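Local coordinates for beta-lactamase domain protein (Burkholderia ambifaria, PDB 5I0P) that binds two zinc ions in a metallo-beta-lactamase-type fold and is probably a metal-dependent hydrolase whose substrate is not established, at residues L110-C115 with V182-P187. Numbering follows the deposited sequence.
Sequences LANWLC and VPAVPP
P186 sets its ring against the first turn of helix 111-115, and the side-chain amide of N112 lies against the V185-P186 peptide bond. The tight part centres on P186 CG, which lies 3.7 Å from N112 CA and 4.2 Å from both A111 CB and C115 SG, so one ring corner meets residues one turn apart on the helix. N112 has CG anti to its backbone N (chi1 -168°), which carries the amide to that peptide bond. N112 OD1 stands 3.3 Å from P186 CA, and the nearby proline nitrogen, lacking a hydrogen, cannot donate to it. The looser side lies at A184 and P187: A184 CB makes a van der Waals contact with N112 ND2 at 4.0 Å, and CD of the exposed P187 approaches N112 OD1. N112 ND2 also has a weak hydrogen bond to E116 OE1. A water accepts from N112 N at 3.0 Å; its donation to A184 O competes with other acceptors. V185 points away from the helix and packs on helices 105-108 and 131-141. P186 O hydrogen-bonds Y134 OH. Apolar contacts without any direct hydrogen bond imply van der Waals packing plus a water bridge, joining the helix after zinc-binding H107 to the loop before strand 190-192.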
loop_
_atom_site.group_PDB
_atom_site.type_symbol
_atom_site.label_atom_id
_atom_site.label_comp_id
_atom_site.label_asym_id
_atom_site.label_seq_id
_atom_site.Cartn_x
_atom_site.Cartn_y
_atom_site.Cartn_z
ATOM N N LEU A 110 12.285 5.779 3.887
ATOM C CA LEU A 110 12.956 6.620 4.878
ATOM C C LEU A 110 12.801 6.096 6.301
ATOM O O LEU A 110 13.020 6.850 7.262
ATOM C CB LEU A 110 12.457 8.061 4.804
ATOM C CG LEU A 110 13.096 8.813 3.668
ATOM C CD1 LEU A 110 12.556 10.221 3.640
ATOM C CD2 LEU A 110 14.574 8.798 3.873
ATOM N N ALA A 111 12.399 4.836 6.449
ATOM C CA ALA A 111 12.169 4.286 7.774
ATOM C C ALA A 111 13.451 4.295 8.608
ATOM O O ALA A 111 13.454 4.770 9.759
ATOM C CB ALA A 111 11.581 2.884 7.649
ATOM N N ASN A 112 14.568 3.823 8.039
ATOM C CA ASN A 112 15.800 3.824 8.822
ATOM C C ASN A 112 16.234 5.239 9.172
ATOM O O ASN A 112 16.566 5.529 10.325
ATOM C CB ASN A 112 16.926 3.110 8.099
ATOM C CG ASN A 112 18.095 2.859 9.028
ATOM O OD1 ASN A 112 18.026 1.980 9.892
ATOM N ND2 ASN A 112 19.143 3.634 8.893
ATOM N N TRP A 113 16.209 6.143 8.191
ATOM C CA TRP A 113 16.542 7.551 8.424
ATOM C C TRP A 113 15.669 8.169 9.508
ATOM O O TRP A 113 16.169 8.868 10.399
ATOM C CB TRP A 113 16.363 8.322 7.124
ATOM C CG TRP A 113 16.767 9.747 7.166
ATOM C CD1 TRP A 113 18.033 10.234 7.094
ATOM C CD2 TRP A 113 15.899 10.889 7.218
ATOM N NE1 TRP A 113 18.007 11.598 7.108
ATOM C CE2 TRP A 113 16.707 12.023 7.171
ATOM C CE3 TRP A 113 14.518 11.057 7.294
ATOM C CZ2 TRP A 113 16.184 13.317 7.236
ATOM C CZ3 TRP A 113 13.999 12.366 7.339
ATOM C CH2 TRP A 113 14.829 13.457 7.307
ATOM N N LEU A 114 14.355 7.921 9.444
ATOM C CA LEU A 114 13.454 8.418 10.477
ATOM C C LEU A 114 13.764 7.805 11.826
ATOM O O LEU A 114 13.917 8.518 12.822
ATOM C CB LEU A 114 12.000 8.120 10.108
ATOM C CG LEU A 114 11.445 9.003 8.994
ATOM C CD1 LEU A 114 10.022 8.607 8.686
ATOM C CD2 LEU A 114 11.536 10.454 9.340
ATOM N N CYS A 115 13.907 6.474 11.865
ATOM C CA CYS A 115 14.140 5.782 13.120
ATOM C C CYS A 115 15.349 6.332 13.829
ATOM O O CYS A 115 15.371 6.397 15.067
ATOM C CB CYS A 115 14.358 4.301 12.866
ATOM S SG CYS A 115 12.863 3.462 12.642
ATOM N N VAL A 182 15.065 2.678 -1.121
ATOM C CA VAL A 182 15.229 2.161 0.229
ATOM C C VAL A 182 16.708 1.825 0.391
ATOM O O VAL A 182 17.129 0.683 0.168
ATOM C CB VAL A 182 14.299 0.967 0.487
ATOM C CG1 VAL A 182 14.278 0.651 2.001
ATOM C CG2 VAL A 182 12.874 1.264 -0.087
ATOM N N PRO A 183 17.546 2.812 0.695
ATOM C CA PRO A 183 18.992 2.575 0.696
ATOM C C PRO A 183 19.504 1.975 1.989
ATOM O O PRO A 183 20.661 1.566 2.044
ATOM C CB PRO A 183 19.562 3.983 0.455
ATOM C CG PRO A 183 18.578 4.871 1.161
ATOM C CD PRO A 183 17.213 4.222 0.963
ATOM N N ALA A 184 18.671 1.888 3.013
ATOM C CA ALA A 184 19.012 1.281 4.286
ATOM C C ALA A 184 17.704 0.829 4.917
ATOM O O ALA A 184 16.655 1.441 4.708
ATOM C CB ALA A 184 19.764 2.255 5.220
ATOM N N VAL A 185 17.778 -0.230 5.711
ATOM C CA VAL A 185 16.584 -0.747 6.373
ATOM C C VAL A 185 16.896 -0.855 7.861
ATOM O O VAL A 185 18.034 -1.175 8.224
ATOM C CB VAL A 185 16.159 -2.094 5.761
ATOM C CG1 VAL A 185 14.948 -2.614 6.428
ATOM C CG2 VAL A 185 15.830 -1.928 4.308
ATOM N N PRO A 186 15.966 -0.536 8.755
ATOM C CA PRO A 186 16.233 -0.734 10.174
ATOM C C PRO A 186 16.519 -2.200 10.447
ATOM O O PRO A 186 15.778 -3.076 9.967
ATOM C CB PRO A 186 14.933 -0.284 10.851
ATOM C CG PRO A 186 14.267 0.581 9.852
ATOM C CD PRO A 186 14.612 -0.007 8.527
ATOM N N PRO A 187 17.593 -2.492 11.190
ATOM C CA PRO A 187 17.992 -3.876 11.463
ATOM C C PRO A 187 17.185 -4.566 12.543
ATOM O O PRO A 187 17.503 -5.705 12.877
ATOM C CB PRO A 187 19.441 -3.725 11.904
ATOM C CG PRO A 187 19.485 -2.382 12.538
ATOM C CD PRO A 187 18.479 -1.518 11.850
HETATM O O HOH W 1 13.834 2.034 5.720
#